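Local coordinates for protein exopolygalacturonase (Yersinia enterocolitica, PDB 2UVF) that hydrolyses polygalacturonic acid of pectin from the chain end, as an exo-acting family 28 glycoside hydrolase with a beta-helix fold, at residues 132-135 with 136-140; 202-205 with 206-209; 308-311 with 312-315. One frame throughout, in Å; residues are numbered along the deposited sequence.

Interaction 1. Residues 132-135 with 136-140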
ATOM      1  N   ALA A 132       3.016 -26.318  -7.119  1.00 43.15           N
ATOM      2  CA  ALA A 132       3.817 -26.228  -5.898  1.00 44.04           C
ATOM      3  C   ALA A 132       5.016 -27.170  -5.957  1.00 44.83           C
ATOM      4  O   ALA A 132       4.896 -28.328  -6.367  1.00 44.73           O
ATOM      5  CB  ALA A 132       2.978 -26.542  -4.675  1.00 43.31           C
ATOM      6  N   GLN A 133       6.172 -26.656  -5.553  1.00 45.77           N
ATOM      7  CA  GLN A 133       7.377 -27.456  -5.443  1.00 46.75           C
ATOM      8  C   GLN A 133       7.645 -27.672  -3.961  1.00 48.09           C
ATOM      9  O   GLN A 133       7.583 -26.734  -3.162  1.00 47.86           O
ATOM     10  CB  GLN A 133       8.563 -26.756  -6.115  1.00 46.71           C
ATOM     11  CG  GLN A 133       9.784 -27.645  -6.343  1.00 45.73           C
ATOM     12  CD  GLN A 133      11.031 -26.849  -6.651  1.00 44.95           C
ATOM     13  OE1 GLN A 133      11.348 -26.599  -7.813  1.00 46.06           O
ATOM     14  NE2 GLN A 133      11.739 -26.429  -5.610  1.00 43.57           N
ATOM     15  N   TYR A 134       7.918 -28.921  -3.593  1.00 49.65           N
ATOM     16  CA  TYR A 134       8.069 -29.274  -2.194  1.00 50.90           C
ATOM     17  C   TYR A 134       9.536 -29.379  -1.803  1.00 51.55           C
ATOM     18  O   TYR A 134      10.419 -29.464  -2.658  1.00 51.65           O
ATOM     19  CB  TYR A 134       7.308 -30.566  -1.869  1.00 51.13           C
ATOM     20  CG  TYR A 134       5.807 -30.470  -2.072  1.00 51.64           C
ATOM     21  CD1 TYR A 134       5.002 -29.756  -1.182  1.00 51.12           C
ATOM     22  CD2 TYR A 134       5.192 -31.095  -3.151  1.00 52.60           C
ATOM     23  CE1 TYR A 134       3.635 -29.663  -1.367  1.00 50.24           C
ATOM     24  CE2 TYR A 134       3.821 -31.005  -3.347  1.00 52.41           C
ATOM     25  CZ  TYR A 134       3.052 -30.291  -2.448  1.00 51.74           C
ATOM     26  OH  TYR A 134       1.693 -30.217  -2.644  1.00 52.08           O
ATOM     27  N   ALA A 135       9.776 -29.360  -0.496  1.00 52.67           N
ATOM     28  CA  ALA A 135      11.118 -29.453   0.071  1.00 53.50           C
ATOM     29  C   ALA A 135      11.900 -30.655  -0.482  1.00 54.04           C
ATOM     30  O   ALA A 135      13.092 -30.532  -0.790  1.00 54.15           O
ATOM     31  CB  ALA A 135      11.029 -29.514   1.596  1.00 53.50           C
ATOM     32  N   ASP A 136      11.206 -31.788  -0.630  1.00 54.49           N
ATOM     33  CA  ASP A 136      11.787 -33.073  -1.055  1.00 54.94           C
ATOM     34  C   ASP A 136      11.920 -33.258  -2.579  1.00 55.24           C
ATOM     35  O   ASP A 136      12.162 -34.373  -3.048  1.00 55.36           O
ATOM     36  CB  ASP A 136      10.968 -34.233  -0.470  1.00 54.97           C
ATOM     37  CG  ASP A 136       9.530 -34.278  -1.002  1.00 54.81           C
ATOM     38  OD1 ASP A 136       9.201 -33.526  -1.950  1.00 54.15           O
ATOM     39  OD2 ASP A 136       8.724 -35.077  -0.468  1.00 54.12           O
ATOM     40  N   GLY A 137      11.735 -32.177  -3.338  1.00 55.47           N
ATOM     41  CA  GLY A 137      11.952 -32.175  -4.789  1.00 55.01           C
ATOM     42  C   GLY A 137      10.718 -32.413  -5.642  1.00 54.81           C
ATOM     43  O   GLY A 137      10.717 -32.085  -6.835  1.00 54.62           O
ATOM     44  N   SER A 138       9.675 -32.984  -5.032  1.00 54.73           N
ATOM     45  CA  SER A 138       8.451 -33.372  -5.748  1.00 54.42           C
ATOM     46  C   SER A 138       7.483 -32.210  -5.961  1.00 54.51           C
ATOM     47  O   SER A 138       7.438 -31.265  -5.161  1.00 54.75           O
ATOM     48  CB  SER A 138       7.734 -34.510  -5.017  1.00 54.53           C
ATOM     49  OG  SER A 138       6.933 -34.022  -3.945  1.00 54.33           O
ATOM     50  N   LEU A 139       6.697 -32.302  -7.035  1.00 54.11           N
ATOM     51  CA  LEU A 139       5.720 -31.276  -7.396  1.00 53.72           C
ATOM     52  C   LEU A 139       4.300 -31.701  -7.050  1.00 53.65           C
ATOM     53  O   LEU A 139       4.030 -32.888  -6.868  1.00 53.66           O
ATOM     54  CB  LEU A 139       5.808 -30.969  -8.890  1.00 53.43           C
ATOM     55  CG  LEU A 139       7.173 -30.559  -9.429  1.00 53.35           C
ATOM     56  CD1 LEU A 139       7.137 -30.510 -10.947  1.00 53.09           C
ATOM     57  CD2 LEU A 139       7.603 -29.221  -8.843  1.00 52.56           C
ATOM     58  N   SER A 140       3.391 -30.735  -6.949  1.00 53.59           N
ATOM     59  CA  SER A 140       1.965 -31.052  -6.805  1.00 53.66           C
ATOM     60  C   SER A 140       1.318 -31.170  -8.182  1.00 53.82           C
ATOM     61  O   SER A 140       1.883 -30.717  -9.183  1.00 53.88           O
ATOM     62  CB  SER A 140       1.238 -29.980  -5.989  1.00 53.49           C
ATOM     63  OG  SER A 140       0.918 -28.852  -6.791  1.00 53.28           O
TER

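Interaction 2. Residues 202-205 with 206-209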
ATOM      1  N   TRP A 202      -3.746  15.379 -16.137  1.00 40.11           N
ATOM      2  CA  TRP A 202      -5.065  14.783 -16.003  1.00 40.47           C
ATOM      3  C   TRP A 202      -5.177  13.644 -16.998  1.00 41.16           C
ATOM      4  O   TRP A 202      -5.111  13.853 -18.213  1.00 41.78           O
ATOM      5  CB  TRP A 202      -6.163  15.834 -16.224  1.00 40.35           C
ATOM      6  CG  TRP A 202      -5.973  17.058 -15.375  1.00 39.54           C
ATOM      7  CD1 TRP A 202      -5.173  18.139 -15.656  1.00 39.60           C
ATOM      8  CD2 TRP A 202      -6.572  17.320 -14.103  1.00 38.66           C
ATOM      9  NE1 TRP A 202      -5.236  19.056 -14.628  1.00 40.43           N
ATOM     10  CE2 TRP A 202      -6.085  18.579 -13.661  1.00 39.94           C
ATOM     11  CE3 TRP A 202      -7.467  16.614 -13.289  1.00 39.67           C
ATOM     12  CZ2 TRP A 202      -6.472  19.151 -12.437  1.00 39.06           C
ATOM     13  CZ3 TRP A 202      -7.857  17.191 -12.069  1.00 40.23           C
ATOM     14  CH2 TRP A 202      -7.358  18.450 -11.665  1.00 39.16           C
ATOM     15  N   LEU A 203      -5.314  12.433 -16.471  1.00 41.18           N
ATOM     16  CA  LEU A 203      -5.333  11.242 -17.299  1.00 41.07           C
ATOM     17  C   LEU A 203      -6.746  11.005 -17.791  1.00 41.28           C
ATOM     18  O   LEU A 203      -7.694  11.663 -17.353  1.00 41.19           O
ATOM     19  CB  LEU A 203      -4.827  10.015 -16.515  1.00 40.62           C
ATOM     20  CG  LEU A 203      -3.401  10.001 -15.945  1.00 39.48           C
ATOM     21  CD1 LEU A 203      -3.142   8.703 -15.237  1.00 36.84           C
ATOM     22  CD2 LEU A 203      -2.348  10.209 -17.017  1.00 37.32           C
ATOM     23  N   LYS A 204      -6.876  10.064 -18.712  1.00 41.62           N
ATOM     24  CA  LYS A 204      -8.177   9.682 -19.231  1.00 41.65           C
ATOM     25  C   LYS A 204      -8.188   8.181 -19.439  1.00 41.83           C
ATOM     26  O   LYS A 204      -7.127   7.533 -19.432  1.00 41.09           O
ATOM     27  CB  LYS A 204      -8.483  10.401 -20.540  1.00 41.83           C
ATOM     28  CG  LYS A 204      -7.455  10.178 -21.654  1.00 42.47           C
ATOM     29  CD  LYS A 204      -8.177   9.944 -22.969  1.00 44.45           C
ATOM     30  CE  LYS A 204      -7.247  10.052 -24.152  1.00 45.49           C
ATOM     31  NZ  LYS A 204      -7.154  11.470 -24.611  1.00 46.26           N
ATOM     32  N   SER A 205      -9.398   7.649 -19.615  1.00 41.78           N
ATOM     33  CA  SER A 205      -9.628   6.228 -19.826  1.00 42.24           C
ATOM     34  C   SER A 205      -8.825   5.629 -20.995  1.00 42.53           C
ATOM     35  O   SER A 205      -8.406   6.345 -21.913  1.00 42.00           O
ATOM     36  CB  SER A 205     -11.124   5.979 -20.013  1.00 41.88           C
ATOM     37  OG  SER A 205     -11.834   6.443 -18.868  1.00 42.87           O
ATOM     38  N   ASP A 206      -8.615   4.312 -20.926  1.00 43.12           N
ATOM     39  CA  ASP A 206      -7.957   3.527 -21.986  1.00 43.17           C
ATOM     40  C   ASP A 206      -6.620   4.102 -22.458  1.00 43.10           C
ATOM     41  O   ASP A 206      -6.447   4.420 -23.644  1.00 42.87           O
ATOM     42  CB  ASP A 206      -8.927   3.295 -23.158  1.00 43.41           C
ATOM     43  CG  ASP A 206     -10.167   2.541 -22.733  1.00 44.67           C
ATOM     44  OD1 ASP A 206     -10.039   1.386 -22.274  1.00 46.41           O
ATOM     45  OD2 ASP A 206     -11.277   3.095 -22.853  1.00 47.37           O
ATOM     46  N   MET A 207      -5.685   4.242 -21.514  1.00 42.86           N
ATOM     47  CA  MET A 207      -4.322   4.681 -21.822  1.00 42.30           C
ATOM     48  C   MET A 207      -3.276   4.080 -20.865  1.00 42.10           C
ATOM     49  O   MET A 207      -3.613   3.502 -19.829  1.00 42.36           O
ATOM     50  CB  MET A 207      -4.226   6.218 -21.846  1.00 42.32           C
ATOM     51  CG  MET A 207      -4.410   6.894 -20.491  1.00 41.34           C
ATOM     52  SD  MET A 207      -3.806   8.582 -20.437  1.00 43.01           S
ATOM     53  CE  MET A 207      -2.021   8.333 -20.370  1.00 42.29           C
ATOM     54  N   THR A 208      -2.012   4.201 -21.253  1.00 41.58           N
ATOM     55  CA  THR A 208      -0.876   3.835 -20.421  1.00 41.03           C
ATOM     56  C   THR A 208       0.062   5.017 -20.466  1.00 41.01           C
ATOM     57  O   THR A 208       0.319   5.564 -21.535  1.00 41.06           O
ATOM     58  CB  THR A 208      -0.120   2.597 -20.956  1.00 40.61           C
ATOM     59  OG1 THR A 208      -0.947   1.437 -20.837  1.00 39.98           O
ATOM     60  CG2 THR A 208       1.194   2.375 -20.179  1.00 40.10           C
ATOM     61  N   LEU A 209       0.526   5.437 -19.295  1.00 41.09           N
ATOM     62  CA  LEU A 209       1.605   6.397 -19.192  1.00 40.76           C
ATOM     63  C   LEU A 209       2.813   5.618 -18.713  1.00 41.06           C
ATOM     64  O   LEU A 209       2.799   5.028 -17.635  1.00 41.62           O
ATOM     65  CB  LEU A 209       1.248   7.538 -18.236  1.00 40.56           C
ATOM     66  CG  LEU A 209       2.308   8.568 -17.846  1.00 40.06           C
ATOM     67  CD1 LEU A 209       2.732   9.444 -19.027  1.00 40.91           C
ATOM     68  CD2 LEU A 209       1.791   9.423 -16.702  1.00 40.41           C
TER

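Interaction 3. Residues 308-311 with 312-315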
ATOM      1  N   ALA A 308       5.546  21.990  -0.788  1.00 34.00           N
ATOM      2  CA  ALA A 308       4.731  22.030   0.423  1.00 34.25           C
ATOM      3  C   ALA A 308       4.822  23.362   1.175  1.00 35.03           C
ATOM      4  O   ALA A 308       3.833  23.796   1.777  1.00 34.98           O
ATOM      5  CB  ALA A 308       5.108  20.887   1.343  1.00 34.04           C
ATOM      6  N   LYS A 309       6.017  23.978   1.169  1.00 35.52           N
ATOM      7  CA  LYS A 309       6.237  25.336   1.699  1.00 36.04           C
ATOM      8  C   LYS A 309       5.319  26.336   0.988  1.00 35.64           C
ATOM      9  O   LYS A 309       4.544  27.034   1.649  1.00 36.40           O
ATOM     10  CB  LYS A 309       7.692  25.759   1.516  1.00 36.48           C
ATOM     11  CG  LYS A 309       8.014  27.176   1.956  1.00 38.83           C
ATOM     12  CD  LYS A 309       9.462  27.499   1.636  1.00 43.15           C
ATOM     13  CE  LYS A 309       9.900  28.846   2.190  1.00 44.95           C
ATOM     14  NZ  LYS A 309      11.413  28.911   2.307  1.00 48.08           N
ATOM     15  N   ASN A 310       5.390  26.348  -0.347  1.00 34.58           N
ATOM     16  CA  ASN A 310       4.705  27.293  -1.212  1.00 33.78           C
ATOM     17  C   ASN A 310       3.187  27.193  -1.197  1.00 33.73           C
ATOM     18  O   ASN A 310       2.493  28.209  -1.223  1.00 33.06           O
ATOM     19  CB  ASN A 310       5.238  27.165  -2.644  1.00 33.91           C
ATOM     20  CG  ASN A 310       6.718  27.565  -2.767  1.00 34.45           C
ATOM     21  OD1 ASN A 310       7.306  28.107  -1.835  1.00 34.90           O
ATOM     22  ND2 ASN A 310       7.308  27.310  -3.924  1.00 33.11           N
ATOM     23  N   GLN A 311       2.674  25.963  -1.152  1.00 33.42           N
ATOM     24  CA  GLN A 311       1.235  25.722  -1.059  1.00 33.10           C
ATOM     25  C   GLN A 311       0.648  26.121   0.301  1.00 33.33           C
ATOM     26  O   GLN A 311      -0.458  26.681   0.358  1.00 33.10           O
ATOM     27  CB  GLN A 311       0.911  24.265  -1.421  1.00 33.23           C
ATOM     28  CG  GLN A 311       1.069  23.941  -2.906  1.00 31.78           C
ATOM     29  CD  GLN A 311       0.780  22.474  -3.253  1.00 33.01           C
ATOM     30  OE1 GLN A 311       1.232  21.553  -2.564  1.00 34.87           O
ATOM     31  NE2 GLN A 311       0.056  22.256  -4.342  1.00 30.24           N
ATOM     32  N   VAL A 312       1.381  25.871   1.395  1.00 33.90           N
ATOM     33  CA  VAL A 312       0.919  26.304   2.731  1.00 34.50           C
ATOM     34  C   VAL A 312       0.948  27.844   2.867  1.00 35.87           C
ATOM     35  O   VAL A 312      -0.016  28.445   3.335  1.00 35.97           O
ATOM     36  CB  VAL A 312       1.654  25.572   3.910  1.00 34.52           C
ATOM     37  CG1 VAL A 312       1.206  26.079   5.265  1.00 32.45           C
ATOM     38  CG2 VAL A 312       1.451  24.058   3.815  1.00 33.23           C
ATOM     39  N   GLU A 313       2.032  28.476   2.425  1.00 37.20           N
ATOM     40  CA  GLU A 313       2.107  29.939   2.393  1.00 38.69           C
ATOM     41  C   GLU A 313       0.985  30.594   1.542  1.00 38.58           C
ATOM     42  O   GLU A 313       0.391  31.576   1.952  1.00 37.97           O
ATOM     43  CB  GLU A 313       3.509  30.390   1.960  1.00 38.41           C
ATOM     44  CG  GLU A 313       4.600  29.912   2.959  1.00 40.38           C
ATOM     45  CD  GLU A 313       6.008  30.405   2.636  1.00 40.50           C
ATOM     46  OE1 GLU A 313       6.225  30.910   1.505  1.00 43.45           O
ATOM     47  OE2 GLU A 313       6.893  30.277   3.522  1.00 41.55           O
ATOM     48  N   LYS A 314       0.684  30.016   0.381  1.00 39.45           N
ATOM     49  CA  LYS A 314      -0.396  30.509  -0.465  1.00 40.25           C
ATOM     50  C   LYS A 314      -1.780  30.355   0.187  1.00 40.36           C
ATOM     51  O   LYS A 314      -2.590  31.281   0.156  1.00 40.23           O
ATOM     52  CB  LYS A 314      -0.353  29.847  -1.846  1.00 40.12           C
ATOM     53  CG  LYS A 314      -1.591  30.123  -2.683  1.00 41.60           C
ATOM     54  CD  LYS A 314      -1.327  30.039  -4.174  1.00 44.90           C
ATOM     55  CE  LYS A 314      -2.386  30.836  -4.938  1.00 48.18           C
ATOM     56  NZ  LYS A 314      -2.222  32.329  -4.733  1.00 47.16           N
ATOM     57  N   ALA A 315      -2.038  29.189   0.779  1.00 40.87           N
ATOM     58  CA  ALA A 315      -3.297  28.904   1.467  1.00 40.68           C
ATOM     59  C   ALA A 315      -3.569  29.866   2.634  1.00 41.09           C
ATOM     60  O   ALA A 315      -4.711  30.302   2.825  1.00 41.75           O
ATOM     61  CB  ALA A 315      -3.306  27.476   1.960  1.00 40.86           C
TER

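Interaction 1. Residues 132-135 with 136-140
Y134 and S138 close a hairpin whose loop is a type I turn (Y134 to G137) with a G1 beta bulge at G137, at the tip of strand 125-134 in the fibronectin type III domain. Two backbone bonds define it. Y134 N donates to S138 O at 2.9 Å, and G137 N reaches Y134 O at 3.1 Å from well above the carbonyl plane, 57° out of it. The positive phi of G137 (95°) lets the chain turn back, a conformation open to glycine, which has no CB to press on the carbonyl O of D136. D136 OD1 accepts S138 N at 3.2 Å on its anti side, an Asx turn, and also takes S138 OG at 3.1 Å on its syn side, both from one face of the carboxylate. The first torsion of Y134 (chi1 -63°, CG opposite the carbonyl carbon) lays its ring along the returning chain. The ring edge there meets S138 O, 3.0 Å from CD2, and the hydroxyl OH ends 3.4 Å from S140 CB. Farther down, S140 N donates to A132 O at 2.9 Å, while A132 N gives S140 OG a weak bond. The Q133 and L139 side chains cross obliquely, with Q133 CG 3.7 Å from L139 CD2, and Q133 OE1 is bonded to Q70 of strand 66-73, the neighbouring strand of the sheet. With two donors from one serine on a single carboxylate oxygen, the turn is held largely by polar contacts of its own, and the Y134 ring lies alongside the returning backbone.

Interaction 2. Residues 202-205 with 206-209
The carbonyl oxygen K204 O is closely packed by one side chain, with M207 CG 3.0 Å from it, a tight contact for a methylene, and M207 SD at 3.6 Å. No hydrogen bond joins the residues on the two sides of this bend, so the methionine contacts carry much of it. M207 CG sits between its backbone N and carbonyl carbon (chi1 68°), which sends the chain back over the K204 peptide. Its bend at chi3 then turns CE toward L203, at 3.9 Å from L203 CD2. The two side chains cross at about a right angle, as do K204 and M207, where K204 CG lies 4.2 Å from M207 SD. L203 CD2 also touches L209 CD2 at 4.2 Å. The bend links strand 194-202 to strand 207-211 of the right-handed parallel beta-helix, and D206, with phi and psi of 51° and 58°, supplies the left-handed conformation at the corner. I180 of helix 173-181 packs on both L203 and M207, and C187 and V189 of strand 187-191 also touch M207. The polar ends serve neighbouring elements: S205 OG bonds R259 N, D206 OD1 bonds N260 ND2, and K204 NZ bonds I180 O. The chemistry thus divides, with L203, M207 and L209 filling the buried interior of the bend while hydrogen bonds accepted by S205 and D206 from R259 and N260 tie the corner to the adjoining coil.

Interaction 3. Residues 308-311 with 312-315
V312 is packed hard against the preceding turn: its CG2 lies 3.1 Å from A308 O, the oxygen that also accepts V312 N at 3.2 Å. The first torsion of V312 (chi1 177°, CG1 opposite the backbone N) leaves CG2 beside that N, and hence leaning over the carbonyl. The same valine meets V301 of helix 301-304, together with L322, A325 and Y326 of helix 322-328, so this flank of the helix is buried. A315, a turn on, rests its CB on Q311 O at 3.4 Å and touches A325 as well. Q311 is buried too, its OE1 bonded to S331 N. These residues belong to helix 307-317, a helix outside the coils of the beta-helix with one flank covered, and the i to i+4 ladder runs through them regularly. E313 N donates to K309 O at 3.0 Å in the carbonyl plane, whereas K314 N approaches N310 O with a tilt of 33°. The outward flank is looser. K309, fully extended, passes E313 at a slant: its CE is 3.6 Å from E313 OE2, but the charged atoms, K309 NZ and E313 OE2, stay 4.9 Å apart, which is no salt bridge, though the opposite charges would probably attract weakly. E313 CG lies 3.2 Å from K309 O, on the turn before, while the carboxylate extends past it. K314 leads its ammonium end away from the first turn, while N310 ND2 bonds E221 O.

The three contacts are all local, yet they sit in distinct parts of the molecule. Interaction 1 lies in the fibronectin type III domain, its centre about 58 Å from that of interaction 3 on the opposite side of the chain's centre. Interaction 2 lies in a coil of the beta-helix and interaction 3 in a helix outside the coils; the two come within about 11 Å at their nearest atoms without touching. Backbone and carboxylate hydrogen bonds hold interaction 1, with A135, D136 and G137 exposed at the turn. Interaction 2 has none across it and relies on apolar packing inside the bend. Interaction 3 combines a regular helical ladder with a buried valine flank and an outward charged one.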